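Local coordinates for protein oxidoreductase (Thermotoga maritima, PDB 1ZH8) that probably catalyses NADP-dependent oxidation or reduction of an alcohol or sugar-like substrate, as a GFO/IDH/MocA-family oxidoreductase with a Rossmann-fold cofactor domain, at residues 135-149 / 308-320. Residues are numbered along the deposited sequence; the frame is centred on the assembly and turned at random.
Sequences TVYIAENFRHVPAFW and NDLGSPVQALKDL. With NAP (NADP nicotinamide-adenine-dinucleotide phosphate), chain D; EDO (1,2-ethanediol), chain G; EDO (1,2-ethanediol), chain E.
With CG swung away from its own backbone N (chi1 -168°), Tyr137 lays one ring face against Gly311, while the bend at chi3 of Arg143 (-132°) carries its guanidinium to Asp319. Gly311 CA sits 3.3 Å from the Tyr137 ring centroid, almost on the ring normal, a CH-pi contact so close that a side chain at this position would run into the ring. Tyr137 OH is hydrogen-bonded to Asp297 OD2, on helix 290-303. Without the ring, as with an alanine here, Gly311 is likely to lose its CH-pi partner and Asp297 the hydroxyl it binds.

The example illustrates how the edge strand of a Rossmann sheet is closed by loop and helix. Strand 136-139 bonds inward to strand 108-112; on its outer side Ile138 N donates to Gly311 O over 2.8 Å. Next to it, Ile138 CG2 packs on Ala316 CB at 3.8 Å, near the start of helix 313-329, where Ser312, the N-cap, accepts from Gln315 N through OG.

Beyond the strand, Asn141, which lies between Glu140 and Arg143 in the chain, accepts through OD1 from N7N of NADP at 2.9 Å. The Arg143 guanidinium is sandwiched between Glu140 CG and Gln315 CB on opposite faces, and lies nearly coplanar with the Asp319 carboxylate. Arg143 NH2 pairs with Asp319 OD2 in a salt bridge, though its modelled length is doubtfully short, and Arg208 brings a second positive charge to Asp319 OD1. Water 2 donates to both Glu140 OE1 and Asp319 OD2, while Glu140 OE2 is hydrogen-bonded to His202 ND1. The two arginines and the bridging water probably offset the repulsion between the carboxylates and so favour an ionised Asp319 in this buried setting.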
loop_
_atom_site.group_PDB
_atom_site.type_symbol
_atom_site.label_atom_id
_atom_site.label_comp_id
_atom_site.label_asym_id
_atom_site.label_seq_id
_atom_site.Cartn_x
_atom_site.Cartn_y
_atom_site.Cartn_z
ATOM N N THR A 135 35.788 5.473 16.102
ATOM C CA THR A 135 34.591 5.529 15.270
ATOM C C THR A 135 33.924 4.152 15.155
ATOM O O THR A 135 34.602 3.154 14.854
ATOM C CB THR A 135 34.905 6.035 13.847
ATOM O OG1 THR A 135 35.476 7.350 13.912
ATOM C CG2 THR A 135 33.621 6.072 12.985
ATOM N N VAL A 136 32.606 4.112 15.413
ATOM C CA VAL A 136 31.773 3.011 14.941
ATOM C C VAL A 136 30.958 3.508 13.749
ATOM O O VAL A 136 30.209 4.482 13.848
ATOM C CB VAL A 136 30.830 2.443 16.013
ATOM C CG1 VAL A 136 30.009 1.251 15.433
ATOM C CG2 VAL A 136 31.622 1.992 17.217
ATOM N N TYR A 137 31.117 2.820 12.620
ATOM C CA TYR A 137 30.471 3.183 11.389
ATOM C C TYR A 137 29.653 1.983 10.920
ATOM O O TYR A 137 30.230 0.948 10.611
ATOM C CB TYR A 137 31.539 3.557 10.370
ATOM C CG TYR A 137 30.993 4.221 9.135
ATOM C CD1 TYR A 137 30.275 3.489 8.176
ATOM C CD2 TYR A 137 31.201 5.572 8.909
ATOM C CE1 TYR A 137 29.768 4.099 7.031
ATOM C CE2 TYR A 137 30.712 6.187 7.763
ATOM C CZ TYR A 137 29.997 5.442 6.834
ATOM O OH TYR A 137 29.508 6.056 5.716
ATOM N N ILE A 138 28.317 2.102 10.907
ATOM C CA ILE A 138 27.465 1.032 10.375
ATOM C C ILE A 138 27.219 1.313 8.909
ATOM O O ILE A 138 26.668 2.367 8.548
ATOM C CB ILE A 138 26.093 0.897 11.058
ATOM C CG1 ILE A 138 26.221 0.891 12.584
ATOM C CG2 ILE A 138 25.396 -0.398 10.548
ATOM C CD1 ILE A 138 27.164 -0.225 13.170
ATOM N N ALA A 139 27.630 0.359 8.086
ATOM C CA ALA A 139 27.783 0.567 6.652
ATOM C C ALA A 139 26.456 0.319 5.948
ATOM O O ALA A 139 26.174 -0.795 5.434
ATOM C CB ALA A 139 28.904 -0.353 6.093
ATOM N N GLU A 140 25.632 1.356 5.953
ATOM C CA GLU A 140 24.336 1.291 5.334
ATOM C C GLU A 140 24.513 1.932 3.995
ATOM O O GLU A 140 24.470 3.163 3.868
ATOM C CB GLU A 140 23.298 2.024 6.182
ATOM C CG GLU A 140 21.944 2.170 5.503
ATOM C CD GLU A 140 21.489 0.881 4.826
ATOM O OE1 GLU A 140 21.007 -0.026 5.537
ATOM O OE2 GLU A 140 21.635 0.776 3.583
ATOM N N ASN A 141 24.766 1.109 2.988
ATOM C CA ASN A 141 25.158 1.661 1.690
ATOM C C ASN A 141 24.026 2.417 0.967
ATOM O O ASN A 141 24.295 3.325 0.186
ATOM C CB ASN A 141 25.781 0.592 0.799
ATOM C CG ASN A 141 24.816 -0.514 0.496
ATOM O OD1 ASN A 141 24.386 -1.245 1.394
ATOM N ND2 ASN A 141 24.423 -0.611 -0.746
ATOM N N PHE A 142 22.769 2.092 1.254
ATOM C CA PHE A 142 21.635 2.859 0.684
ATOM C C PHE A 142 21.664 4.361 1.017
ATOM O O PHE A 142 21.061 5.155 0.307
ATOM C CB PHE A 142 20.271 2.244 1.061
ATOM C CG PHE A 142 19.810 1.128 0.129
ATOM C CD1 PHE A 142 20.691 0.123 -0.292
ATOM C CD2 PHE A 142 18.481 1.088 -0.319
ATOM C CE1 PHE A 142 20.262 -0.913 -1.168
ATOM C CE2 PHE A 142 18.034 0.069 -1.201
ATOM C CZ PHE A 142 18.931 -0.939 -1.620
ATOM N N ARG A 143 22.365 4.754 2.081
ATOM C CA ARG A 143 22.577 6.181 2.370
ATOM C C ARG A 143 23.546 6.853 1.414
ATOM O O ARG A 143 23.800 8.056 1.509
ATOM C CB ARG A 143 23.092 6.372 3.790
ATOM C CG ARG A 143 22.087 6.968 4.686
ATOM C CD ARG A 143 22.479 6.725 6.118
ATOM N NE ARG A 143 21.276 6.243 6.723
ATOM C CZ ARG A 143 21.184 5.255 7.585
ATOM N NH1 ARG A 143 22.247 4.611 8.026
ATOM N NH2 ARG A 143 19.984 4.933 8.015
ATOM N N HIS A 144 24.107 6.070 0.505
ATOM C CA HIS A 144 25.116 6.606 -0.388
ATOM C C HIS A 144 24.735 6.365 -1.828
ATOM O O HIS A 144 25.593 6.494 -2.699
ATOM C CB HIS A 144 26.465 5.943 -0.108
ATOM C CG HIS A 144 26.937 6.098 1.303
ATOM N ND1 HIS A 144 27.822 7.084 1.686
ATOM C CD2 HIS A 144 26.664 5.384 2.418
ATOM C CE1 HIS A 144 28.072 6.973 2.978
ATOM N NE2 HIS A 144 27.387 5.945 3.444
ATOM N N VAL A 145 23.467 6.002 -2.072
ATOM C CA VAL A 145 23.007 5.687 -3.425
ATOM C C VAL A 145 22.529 6.989 -4.115
ATOM O O VAL A 145 21.631 7.656 -3.620
ATOM C CB VAL A 145 21.930 4.531 -3.417
ATOM C CG1 VAL A 145 21.275 4.340 -4.791
ATOM C CG2 VAL A 145 22.538 3.169 -2.922
ATOM N N PRO A 146 23.148 7.379 -5.237
ATOM C CA PRO A 146 22.829 8.728 -5.770
ATOM C C PRO A 146 21.360 8.966 -6.146
ATOM O O PRO A 146 20.856 10.070 -5.942
ATOM C CB PRO A 146 23.741 8.865 -6.993
ATOM C CG PRO A 146 24.173 7.459 -7.323
ATOM C CD PRO A 146 24.170 6.685 -6.041
ATOM N N ALA A 147 20.673 7.938 -6.645
ATOM C CA ALA A 147 19.261 8.045 -7.001
ATOM C C ALA A 147 18.438 8.552 -5.838
ATOM O O ALA A 147 17.511 9.355 -6.030
ATOM C CB ALA A 147 18.717 6.703 -7.467
ATOM N N PHE A 148 18.761 8.074 -4.637
ATOM C CA PHE A 148 18.019 8.478 -3.437
ATOM C C PHE A 148 18.343 9.928 -3.065
ATOM O O PHE A 148 17.440 10.695 -2.727
ATOM C CB PHE A 148 18.253 7.519 -2.251
ATOM C CG PHE A 148 17.909 6.078 -2.553
ATOM C CD1 PHE A 148 16.786 5.753 -3.308
ATOM C CD2 PHE A 148 18.707 5.052 -2.083
ATOM C CE1 PHE A 148 16.469 4.442 -3.584
ATOM C CE2 PHE A 148 18.395 3.717 -2.366
ATOM C CZ PHE A 148 17.276 3.417 -3.109
ATOM N N TRP A 149 19.612 10.311 -3.170
ATOM C CA TRP A 149 19.978 11.712 -2.969
ATOM C C TRP A 149 19.259 12.627 -3.956
ATOM O O TRP A 149 18.707 13.654 -3.545
ATOM C CB TRP A 149 21.496 11.932 -2.983
ATOM C CG TRP A 149 22.079 11.482 -1.691
ATOM C CD1 TRP A 149 22.550 10.221 -1.386
ATOM C CD2 TRP A 149 22.187 12.249 -0.484
ATOM N NE1 TRP A 149 22.964 10.168 -0.077
ATOM C CE2 TRP A 149 22.760 11.396 0.503
ATOM C CE3 TRP A 149 21.879 13.577 -0.141
ATOM C CZ2 TRP A 149 23.038 11.835 1.803
ATOM C CZ3 TRP A 149 22.150 14.016 1.151
ATOM C CH2 TRP A 149 22.728 13.143 2.111
ATOM N N ASN A 308 30.047 12.014 11.657
ATOM C CA ASN A 308 29.493 10.731 11.249
ATOM C C ASN A 308 27.961 10.736 11.073
ATOM O O ASN A 308 27.238 10.159 11.881
ATOM C CB ASN A 308 29.951 9.625 12.216
ATOM C CG ASN A 308 29.731 8.230 11.652
ATOM O OD1 ASN A 308 29.489 8.076 10.460
ATOM N ND2 ASN A 308 29.820 7.209 12.503
ATOM N N ASP A 309 27.471 11.379 10.019
ATOM C CA ASP A 309 26.026 11.424 9.754
ATOM C C ASP A 309 25.510 10.126 9.156
ATOM O O ASP A 309 24.501 9.596 9.610
ATOM C CB ASP A 309 25.661 12.555 8.789
ATOM C CG ASP A 309 26.006 13.921 9.333
ATOM O OD1 ASP A 309 26.608 14.000 10.435
ATOM O OD2 ASP A 309 25.675 14.923 8.652
ATOM N N LEU A 310 26.207 9.629 8.141
ATOM C CA LEU A 310 25.684 8.606 7.272
ATOM C C LEU A 310 26.048 7.211 7.718
ATOM O O LEU A 310 25.353 6.273 7.368
ATOM C CB LEU A 310 26.176 8.835 5.849
ATOM C CG LEU A 310 25.965 10.221 5.219
ATOM C CD1 LEU A 310 26.354 10.218 3.738
ATOM C CD2 LEU A 310 24.528 10.697 5.393
ATOM N N GLY A 311 27.137 7.063 8.471
ATOM C CA GLY A 311 27.503 5.780 9.064
ATOM C C GLY A 311 27.091 5.699 10.515
ATOM O O GLY A 311 27.326 4.704 11.178
ATOM N N SER A 312 26.503 6.776 11.013
ATOM C CA SER A 312 25.980 6.865 12.383
ATOM C C SER A 312 25.215 5.637 12.913
ATOM O O SER A 312 24.204 5.213 12.335
ATOM C CB SER A 312 25.060 8.079 12.458
ATOM O OG SER A 312 24.090 7.904 13.461
ATOM N N PRO A 313 25.693 5.055 14.014
ATOM C CA PRO A 313 24.947 3.967 14.668
ATOM C C PRO A 313 23.473 4.313 14.970
ATOM O O PRO A 313 22.606 3.453 14.814
ATOM C CB PRO A 313 25.743 3.731 15.970
ATOM C CG PRO A 313 27.138 4.096 15.603
ATOM C CD PRO A 313 26.985 5.309 14.685
ATOM N N VAL A 314 23.209 5.551 15.396
ATOM C CA VAL A 314 21.864 6.036 15.700
ATOM C C VAL A 314 20.962 5.927 14.471
ATOM O O VAL A 314 19.804 5.503 14.569
ATOM C CB VAL A 314 21.922 7.510 16.247
ATOM C CG1 VAL A 314 20.536 8.130 16.417
ATOM C CG2 VAL A 314 22.649 7.550 17.590
ATOM N N GLN A 315 21.499 6.277 13.304
ATOM C CA GLN A 315 20.749 6.171 12.035
ATOM C C GLN A 315 20.365 4.729 11.747
ATOM O O GLN A 315 19.240 4.444 11.307
ATOM C CB GLN A 315 21.565 6.726 10.857
ATOM C CG GLN A 315 21.719 8.253 10.825
ATOM C CD GLN A 315 20.386 8.932 10.625
ATOM O OE1 GLN A 315 19.655 8.616 9.682
ATOM N NE2 GLN A 315 20.030 9.840 11.547
ATOM N N ALA A 316 21.299 3.817 12.005
ATOM C CA ALA A 316 21.087 2.417 11.659
ATOM C C ALA A 316 20.076 1.842 12.626
ATOM O O ALA A 316 19.255 0.996 12.260
ATOM C CB ALA A 316 22.382 1.642 11.729
ATOM N N LEU A 317 20.121 2.328 13.864
ATOM C CA LEU A 317 19.199 1.849 14.865
ATOM C C LEU A 317 17.780 2.253 14.450
ATOM O O LEU A 317 16.849 1.452 14.533
ATOM C CB LEU A 317 19.577 2.365 16.252
ATOM C CG LEU A 317 18.749 1.720 17.373
ATOM C CD1 LEU A 317 19.073 0.262 17.500
ATOM C CD2 LEU A 317 18.936 2.433 18.722
ATOM N N LYS A 318 17.637 3.486 13.970
ATOM C CA LYS A 318 16.345 3.951 13.448
ATOM C C LYS A 318 15.867 3.135 12.243
ATOM O O LYS A 318 14.677 2.876 12.113
ATOM C CB LYS A 318 16.376 5.449 13.118
ATOM C CG LYS A 318 16.527 6.343 14.354
ATOM C CD LYS A 318 16.886 7.792 13.974
ATOM C CE LYS A 318 16.813 8.684 15.227
ATOM N NZ LYS A 318 17.033 10.120 14.949
ATOM N N ASP A 319 16.786 2.706 11.377
ATOM C CA ASP A 319 16.383 1.838 10.282
ATOM C C ASP A 319 15.801 0.531 10.829
ATOM O O ASP A 319 14.744 0.056 10.374
ATOM C CB ASP A 319 17.550 1.502 9.358
ATOM C CG ASP A 319 18.189 2.716 8.723
ATOM O OD1 ASP A 319 17.491 3.725 8.481
ATOM O OD2 ASP A 319 19.411 2.637 8.454
ATOM N N LEU A 320 16.495 -0.037 11.812
ATOM C CA LEU A 320 16.112 -1.322 12.332
ATOM C C LEU A 320 14.763 -1.187 13.046
ATOM O O LEU A 320 13.875 -1.986 12.812
ATOM C CB LEU A 320 17.214 -1.883 13.235
ATOM C CG LEU A 320 17.004 -3.278 13.819
ATOM C CD1 LEU A 320 16.664 -4.285 12.739
ATOM C CD2 LEU A 320 18.264 -3.715 14.520
HETATM P PA NAP D . 28.269 -14.849 4.749
HETATM O O1A NAP D . 28.627 -15.191 3.348
HETATM O O2A NAP D . 27.752 -15.991 5.520
HETATM O O5B NAP D . 29.541 -14.154 5.435
HETATM C C5B NAP D . 29.769 -14.293 6.818
HETATM C C4B NAP D . 31.240 -14.605 7.019
HETATM O O4B NAP D . 31.573 -14.533 8.399
HETATM C C3B NAP D . 31.590 -16.017 6.564
HETATM O O3B NAP D . 32.876 -15.919 6.025
HETATM C C2B NAP D . 31.608 -16.763 7.886
HETATM O O2B NAP D . 32.217 -18.038 8.065
HETATM C C1B NAP D . 32.259 -15.719 8.767
HETATM N N9A NAP D . 32.064 -16.028 10.181
HETATM C C8A NAP D . 30.992 -16.657 10.774
HETATM N N7A NAP D . 31.224 -16.717 12.104
HETATM C C5A NAP D . 32.428 -16.140 12.358
HETATM C C6A NAP D . 33.157 -15.932 13.522
HETATM N N6A NAP D . 32.700 -16.351 14.690
HETATM N N1A NAP D . 34.365 -15.286 13.470
HETATM C C2A NAP D . 34.860 -14.865 12.260
HETATM N N3A NAP D . 34.151 -15.075 11.104
HETATM C C4A NAP D . 32.958 -15.699 11.156
HETATM O O3 NAP D . 27.142 -13.716 4.729
HETATM P PN NAP D . 27.298 -12.299 3.986
HETATM O O1N NAP D . 28.693 -11.980 3.543
HETATM O O2N NAP D . 26.158 -12.335 3.081
HETATM O O5D NAP D . 26.945 -11.216 5.126
HETATM C C5D NAP D . 27.867 -10.751 6.096
HETATM C C4D NAP D . 27.443 -9.356 6.550
HETATM O O4D NAP D . 27.365 -8.509 5.411
HETATM C C3D NAP D . 26.045 -9.380 7.176
HETATM O O3D NAP D . 25.987 -8.538 8.304
HETATM C C2D NAP D . 25.128 -8.842 6.104
HETATM O O2D NAP D . 24.005 -8.168 6.633
HETATM C C1D NAP D . 26.067 -7.929 5.330
HETATM N N1N NAP D . 25.628 -7.783 3.945
HETATM C C2N NAP D . 25.352 -6.527 3.487
HETATM C C3N NAP D . 24.917 -6.326 2.174
HETATM C C7N NAP D . 24.829 -4.932 1.601
HETATM O O7N NAP D . 24.350 -4.824 0.282
HETATM N N7N NAP D . 25.199 -3.849 2.313
HETATM C C4N NAP D . 24.773 -7.433 1.326
HETATM C C5N NAP D . 25.072 -8.717 1.798
HETATM C C6N NAP D . 25.500 -8.882 3.120
HETATM P P2B NAP D . 33.294 -18.864 7.200
HETATM O O1X NAP D . 34.711 -18.457 7.543
HETATM O O2X NAP D . 33.089 -18.648 5.718
HETATM O O3X NAP D . 33.044 -20.306 7.587
HETATM C C1 EDO G . 38.151 10.582 15.089
HETATM O O1 EDO G . 39.073 9.690 14.448
HETATM C C2 EDO G . 36.928 9.810 15.586
HETATM O O2 EDO G . 37.294 8.501 16.057
HETATM C C1 EDO E . 27.764 11.461 0.549
HETATM O O1 EDO E . 28.065 10.077 0.274
HETATM C C2 EDO E . 26.760 11.980 -0.480
HETATM O O2 EDO E . 26.276 13.267 -0.072
HETATM O O HOH W 1 24.819 3.926 9.386
HETATM O O HOH W 2 20.865 0.342 8.258
HETATM O O HOH W 3 26.272 4.501 5.555
#